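Local coordinates for protein putative lipase (Bacteroides thetaiotaomicron VPI-5482, PDB 3BZW) that probably hydrolyses ester bonds as a GDSL-like lipase/acylhydrolase of the SGNH family, perhaps with lysophospholipids among its substrates, at residues N99-S104 against D196-A201; G108-E113 against R146-I151. One frame throughout, in Å; residues are numbered along the deposited sequence.

Contact 1. Residues N99-S104 against D196-A201; sequences NDYNSS and DAYVQA. With ACT (acetate ion), chain G.
Tyr101 and Tyr198 form a buried aromatic contact between two helices, the short one at 98-102, just after the central strand 91-95 of the parallel sheet, and the longer 195-210. The Tyr198 ring lies flat against the backbone of the short helix: Tyr101 CA sits over the ring centre, 3.6 Å from the centroid, a CH-pi contact. Tyr101 CB lies 3.7 Å from Tyr198 CD2, over the same face. With its CG anti to the backbone N (chi1 158°), Tyr101 turns the edge of its own ring toward the face of Tyr198, with CD1 3.8 Å from Tyr198 CE2. The result is an offset edge-to-face pair with planes at 71°. Asp100 adds its CB, 4.0 Å from Tyr198 CD1, while its carboxylate turns away to Trp71 N and a charged partner on helix 143-157. Tyrosine suits both places because the ring gives a flat apolar surface for packing while the hydroxyl finds a polar mate at the far end: Tyr101 OH bonds Tyr187 O, and Tyr198 OH bonds Val105 O. There the short helix ends in a Schellman motif: Ser104, at positive phi, is its C-prime residue, Ser104 N bonds Tyr101 O at 3.1 Å, and Val105 N bonds Asp100 O. At the other end Asn99 ND2 donates an almost straight bond, 2.8 Å and 175°, to OXT of an acetate ion. The acetate is also held by Ser35 N, Gly68 N and His242 NE2. Backbone amides of a serine and a glycine joined by an asparagine side chain are the arrangement expected of the oxyanion hole of SGNH hydrolases; the acetate, probably from the crystallisation liquor, is consistent with that site, and the contact packs the back of the helix that presents this asparagine.

Contact 2. Residues G108-E113 against R146-I151; sequences GEWFTE and RINIGI
Trp110 and Asn148 meet through one hydrogen bond and an indole edge, joining the start of the long hairpin arm (strands 111-122 and 127-136) to helix 143-157. The polar part is a grip of side chain on backbone. Asn148 ND2 donates to Trp110 O at 3.0 Å, on a lone pair in the carbonyl plane, though the bond is bent (134° at the hydrogen) and the acceptor lies somewhat out of the amide plane. The same nitrogen also bonds Val137 O, whose residue pairs with Trp110 by backbone hydrogen bonds, so one amide holds both sides of the arm's base. Its OD1 accepts from Trp209 NE1 of helix 195-210. OD1 also lies near the plane of the indole, at its edge, 3.4 Å from Trp110 CE3, where the slightly positive ring hydrogens make an oxygen a suitable neighbour. In the apolar part, Ile147 sets CG2 at the same edge, 4.0 Å from Trp110 CZ3, and CD1 reaches CH2 at a similar distance. Its CG1 lies anti to the carbonyl carbon (chi1 -68°) and the chain runs on extended (chi2 174°), which carries CD1 out to the end of the six-membered ring; a branched aliphatic group suits this rim because it meets it at two points. Tryptophan suits the base of the arm because its broad indole reaches both Ile147 and Ile208 of helix 195-210. An alanine in place of Asn148 would probably leave the carbonyls of Trp110 and Val137 and the indole N-H of Trp209 without this mate, and so weaken the attachment of the arm. A buried asparagine using both ends of its amide beside a large hydrophobic ring implies a junction fixed in direction by hydrogen bonds and filled out by hydrocarbon.

How the contacts relate
Contact 1 is core and contact 2 only partly buried, where the hairpin arm leaves the body of the fold. Their chemistry follows: ring against helix backbone, without a hydrogen bond between its segments, in the first; an amide bonded to main chain, with a ring edge beside it, in the second. Helix 195-210 serves both, supplying a segment to contact 1 and covering contact 2, where Ala201 O lies 3.3 Å from Trp110 CH2 and Ala201 CB packs on Ile147 CD1. A salt bridge from Asp100 OD1 to Arg146 NH1, 2.8 Å, ties helix 98-102 to helix 143-157. In sequence, contact 2 falls wholly between the two segments of contact 1.

Contact 1. Residues N99-S104 against D196-A201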
loop_
_atom_site.group_PDB
_atom_site.type_symbol
_atom_site.label_atom_id
_atom_site.label_comp_id
_atom_site.label_asym_id
_atom_site.label_seq_id
_atom_site.Cartn_x
_atom_site.Cartn_y
_atom_site.Cartn_z
ATOM N N ASN A 99 -16.931 4.876 -29.940
ATOM C CA ASN A 99 -16.255 4.896 -31.232
ATOM C C ASN A 99 -14.861 5.526 -31.146
ATOM O O ASN A 99 -13.992 5.242 -31.973
ATOM C CB ASN A 99 -17.114 5.614 -32.280
ATOM C CG ASN A 99 -18.333 4.800 -32.692
ATOM O OD1 ASN A 99 -18.239 3.589 -32.896
ATOM N ND2 ASN A 99 -19.477 5.464 -32.832
ATOM N N ASP A 100 -14.648 6.394 -30.162
ATOM C CA ASP A 100 -13.327 6.993 -29.982
ATOM C C ASP A 100 -12.395 5.849 -29.578
ATOM O O ASP A 100 -11.239 5.782 -30.007
ATOM C CB ASP A 100 -13.362 8.061 -28.888
ATOM C CG ASP A 100 -14.121 9.303 -29.313
ATOM O OD1 ASP A 100 -13.474 10.301 -29.703
ATOM O OD2 ASP A 100 -15.370 9.276 -29.267
ATOM N N TYR A 101 -12.911 4.940 -28.759
ATOM C CA TYR A 101 -12.122 3.788 -28.332
ATOM C C TYR A 101 -11.797 2.924 -29.547
ATOM O O TYR A 101 -10.638 2.606 -29.810
ATOM C CB TYR A 101 -12.891 2.944 -27.308
ATOM C CG TYR A 101 -12.397 1.510 -27.219
ATOM C CD1 TYR A 101 -11.191 1.195 -26.590
ATOM C CD2 TYR A 101 -13.120 0.477 -27.814
ATOM C CE1 TYR A 101 -10.713 -0.129 -26.561
ATOM C CE2 TYR A 101 -12.658 -0.835 -27.798
ATOM C CZ TYR A 101 -11.457 -1.133 -27.174
ATOM O OH TYR A 101 -11.017 -2.432 -27.181
ATOM N N ASN A 102 -12.831 2.555 -30.295
ATOM C CA ASN A 102 -12.648 1.708 -31.466
ATOM C C ASN A 102 -11.729 2.323 -32.521
ATOM O O ASN A 102 -10.983 1.609 -33.192
ATOM C CB ASN A 102 -14.005 1.386 -32.099
ATOM C CG ASN A 102 -13.880 0.454 -33.289
ATOM O OD1 ASN A 102 -14.356 0.756 -34.390
ATOM N ND2 ASN A 102 -13.238 -0.688 -33.074
ATOM N N SER A 103 -11.769 3.644 -32.652
ATOM C CA SER A 103 -10.950 4.327 -33.646
ATOM C C SER A 103 -9.566 4.735 -33.142
ATOM O O SER A 103 -8.865 5.521 -33.785
ATOM C CB SER A 103 -11.704 5.546 -34.181
ATOM O OG SER A 103 -12.910 5.134 -34.814
ATOM N N SER A 104 -9.182 4.192 -31.992
ATOM C CA SER A 104 -7.879 4.459 -31.383
ATOM C C SER A 104 -7.530 5.937 -31.224
ATOM O O SER A 104 -6.417 6.354 -31.556
ATOM C CB SER A 104 -6.771 3.766 -32.186
ATOM O OG SER A 104 -7.010 2.373 -32.280
ATOM N N ASP A 196 -11.749 1.194 -20.828
ATOM C CA ASP A 196 -11.747 1.838 -19.509
ATOM C C ASP A 196 -11.371 3.318 -19.548
ATOM O O ASP A 196 -12.013 4.151 -18.909
ATOM C CB ASP A 196 -10.746 1.141 -18.581
ATOM C CG ASP A 196 -10.997 -0.343 -18.447
ATOM O OD1 ASP A 196 -11.589 -0.943 -19.367
ATOM O OD2 ASP A 196 -10.578 -0.912 -17.416
ATOM N N ALA A 197 -10.304 3.630 -20.275
ATOM C CA ALA A 197 -9.816 5.002 -20.376
ATOM C C ALA A 197 -10.861 5.959 -20.932
ATOM O O ALA A 197 -10.938 7.115 -20.516
ATOM C CB ALA A 197 -8.566 5.042 -21.246
ATOM N N TYR A 198 -11.668 5.471 -21.868
ATOM C CA TYR A 198 -12.688 6.294 -22.495
ATOM C C TYR A 198 -13.913 6.455 -21.605
ATOM O O TYR A 198 -14.642 7.429 -21.721
ATOM C CB TYR A 198 -13.050 5.696 -23.856
ATOM C CG TYR A 198 -11.843 5.621 -24.765
ATOM C CD1 TYR A 198 -11.537 6.666 -25.646
ATOM C CD2 TYR A 198 -10.946 4.555 -24.672
ATOM C CE1 TYR A 198 -10.360 6.652 -26.402
ATOM C CE2 TYR A 198 -9.769 4.532 -25.422
ATOM C CZ TYR A 198 -9.480 5.583 -26.279
ATOM O OH TYR A 198 -8.300 5.573 -26.986
ATOM N N VAL A 199 -14.120 5.500 -20.706
ATOM C CA VAL A 199 -15.230 5.556 -19.768
ATOM C C VAL A 199 -14.842 6.516 -18.636
ATOM O O VAL A 199 -15.598 7.422 -18.272
ATOM C CB VAL A 199 -15.511 4.151 -19.174
ATOM C CG1 VAL A 199 -16.504 4.247 -18.031
ATOM C CG2 VAL A 199 -16.047 3.232 -20.264
ATOM N N GLN A 200 -13.641 6.324 -18.101
ATOM C CA GLN A 200 -13.157 7.149 -17.000
ATOM C C GLN A 200 -13.004 8.634 -17.321
ATOM O O GLN A 200 -13.278 9.480 -16.470
ATOM C CB GLN A 200 -11.841 6.583 -16.466
ATOM C CG GLN A 200 -11.981 5.193 -15.828
ATOM C CD GLN A 200 -13.039 5.139 -14.732
ATOM O OE1 GLN A 200 -13.067 5.986 -13.837
ATOM N NE2 GLN A 200 -13.910 4.132 -14.794
ATOM N N ALA A 201 -12.577 8.957 -18.539
ATOM C CA ALA A 201 -12.403 10.357 -18.928
ATOM C C ALA A 201 -13.734 11.103 -18.830
ATOM O O ALA A 201 -13.778 12.271 -18.438
ATOM C CB ALA A 201 -11.858 10.448 -20.350
HETATM C C ACT G . -21.572 2.896 -33.218
HETATM O O ACT G . -21.503 1.943 -33.975
HETATM O OXT ACT G . -21.688 4.022 -33.671
HETATM C CH3 ACT G . -21.531 2.681 -31.727
#

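Contact 2. Residues G108-E113 against R146-I151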
loop_
_atom_site.group_PDB
_atom_site.type_symbol
_atom_site.label_atom_id
_atom_site.label_comp_id
_atom_site.label_asym_id
_atom_site.label_seq_id
_atom_site.Cartn_x
_atom_site.Cartn_y
_atom_site.Cartn_z
ATOM N N GLY A 108 -4.797 11.641 -24.579
ATOM C CA GLY A 108 -4.265 12.988 -24.468
ATOM C C GLY A 108 -4.163 13.552 -23.063
ATOM O O GLY A 108 -3.979 12.813 -22.094
ATOM N N GLU A 109 -4.298 14.872 -22.961
ATOM C CA GLU A 109 -4.195 15.577 -21.689
ATOM C C GLU A 109 -5.322 16.602 -21.544
ATOM O O GLU A 109 -5.788 17.160 -22.532
ATOM C CB GLU A 109 -2.850 16.309 -21.609
ATOM C CG GLU A 109 -1.621 15.448 -21.878
ATOM C CD GLU A 109 -1.281 14.511 -20.732
ATOM O OE1 GLU A 109 -1.888 14.639 -19.643
ATOM O OE2 GLU A 109 -0.390 13.652 -20.920
ATOM N N TRP A 110 -5.733 16.863 -20.307
ATOM C CA TRP A 110 -6.805 17.824 -20.045
ATOM C C TRP A 110 -6.364 19.283 -20.177
ATOM O O TRP A 110 -7.066 20.101 -20.775
ATOM C CB TRP A 110 -7.371 17.632 -18.632
ATOM C CG TRP A 110 -8.102 16.340 -18.395
ATOM C CD1 TRP A 110 -7.726 15.326 -17.559
ATOM C CD2 TRP A 110 -9.370 15.958 -18.944
ATOM N NE1 TRP A 110 -8.686 14.339 -17.549
ATOM C CE2 TRP A 110 -9.704 14.700 -18.390
ATOM C CE3 TRP A 110 -10.259 16.557 -19.849
ATOM C CZ2 TRP A 110 -10.892 14.030 -18.711
ATOM C CZ3 TRP A 110 -11.442 15.889 -20.169
ATOM C CH2 TRP A 110 -11.745 14.638 -19.599
ATOM N N PHE A 111 -5.206 19.600 -19.605
ATOM C CA PHE A 111 -4.679 20.965 -19.606
ATOM C C PHE A 111 -3.193 21.031 -19.931
ATOM O O PHE A 111 -2.505 20.014 -20.032
ATOM C CB PHE A 111 -4.792 21.584 -18.205
ATOM C CG PHE A 111 -6.184 21.670 -17.654
ATOM C CD1 PHE A 111 -6.948 22.819 -17.839
ATOM C CD2 PHE A 111 -6.705 20.635 -16.884
ATOM C CE1 PHE A 111 -8.205 22.941 -17.259
ATOM C CE2 PHE A 111 -7.965 20.743 -16.297
ATOM C CZ PHE A 111 -8.716 21.900 -16.483
ATOM N N THR A 112 -2.715 22.265 -20.070
ATOM C CA THR A 112 -1.295 22.555 -20.238
ATOM C C THR A 112 -1.117 23.516 -19.054
ATOM O O THR A 112 -2.092 24.138 -18.620
ATOM C CB THR A 112 -0.968 23.292 -21.557
ATOM O OG1 THR A 112 -1.714 24.512 -21.627
ATOM C CG2 THR A 112 -1.295 22.408 -22.761
ATOM N N GLU A 113 0.090 23.628 -18.511
ATOM C CA GLU A 113 0.308 24.525 -17.375
ATOM C C GLU A 113 1.594 25.318 -17.514
ATOM O O GLU A 113 2.535 24.882 -18.171
ATOM C CB GLU A 113 0.396 23.737 -16.063
ATOM C CG GLU A 113 -0.767 22.814 -15.760
ATOM C CD GLU A 113 -0.466 21.905 -14.578
ATOM O OE1 GLU A 113 -0.716 22.304 -13.416
ATOM O OE2 GLU A 113 0.042 20.788 -14.815
ATOM N N ARG A 146 -11.239 16.488 -27.174
ATOM C CA ARG A 146 -12.576 16.490 -27.761
ATOM C C ARG A 146 -13.643 16.747 -26.704
ATOM O O ARG A 146 -14.650 17.405 -26.971
ATOM C CB ARG A 146 -12.851 15.151 -28.453
ATOM C CG ARG A 146 -11.976 14.903 -29.666
ATOM C CD ARG A 146 -12.269 13.545 -30.285
ATOM N NE ARG A 146 -11.516 13.347 -31.519
ATOM C CZ ARG A 146 -11.732 12.350 -32.370
ATOM N NH1 ARG A 146 -12.683 11.460 -32.116
ATOM N NH2 ARG A 146 -11.004 12.245 -33.474
ATOM N N ILE A 147 -13.428 16.218 -25.503
ATOM C CA ILE A 147 -14.384 16.423 -24.425
ATOM C C ILE A 147 -14.348 17.894 -24.005
ATOM O O ILE A 147 -15.390 18.496 -23.741
ATOM C CB ILE A 147 -14.073 15.504 -23.217
ATOM C CG1 ILE A 147 -14.342 14.045 -23.606
ATOM C CG2 ILE A 147 -14.940 15.887 -22.024
ATOM C CD1 ILE A 147 -13.941 13.025 -22.547
ATOM N N ASN A 148 -13.150 18.474 -23.953
ATOM C CA ASN A 148 -13.018 19.881 -23.583
ATOM C C ASN A 148 -13.782 20.748 -24.583
ATOM O O ASN A 148 -14.543 21.636 -24.195
ATOM C CB ASN A 148 -11.547 20.314 -23.564
ATOM C CG ASN A 148 -10.788 19.770 -22.367
ATOM O OD1 ASN A 148 -11.378 19.415 -21.345
ATOM N ND2 ASN A 148 -9.466 19.726 -22.482
ATOM N N ILE A 149 -13.568 20.488 -25.870
ATOM C CA ILE A 149 -14.241 21.238 -26.931
ATOM C C ILE A 149 -15.755 21.003 -26.881
ATOM O O ILE A 149 -16.548 21.945 -26.987
ATOM C CB ILE A 149 -13.734 20.808 -28.329
ATOM C CG1 ILE A 149 -12.274 21.233 -28.510
ATOM C CG2 ILE A 149 -14.625 21.411 -29.413
ATOM C CD1 ILE A 149 -11.607 20.664 -29.758
ATOM N N GLY A 150 -16.143 19.742 -26.718
ATOM C CA GLY A 150 -17.554 19.391 -26.673
ATOM C C GLY A 150 -18.351 19.989 -25.528
ATOM O O GLY A 150 -19.433 20.544 -25.739
ATOM N N ILE A 151 -17.838 19.874 -24.309
ATOM C CA ILE A 151 -18.546 20.425 -23.165
ATOM C C ILE A 151 -18.570 21.953 -23.234
ATOM O O ILE A 151 -19.545 22.584 -22.825
ATOM C CB ILE A 151 -17.924 19.940 -21.835
ATOM C CG1 ILE A 151 -18.105 18.418 -21.719
ATOM C CG2 ILE A 151 -18.601 20.623 -20.654
ATOM C CD1 ILE A 151 -17.558 17.808 -20.440
#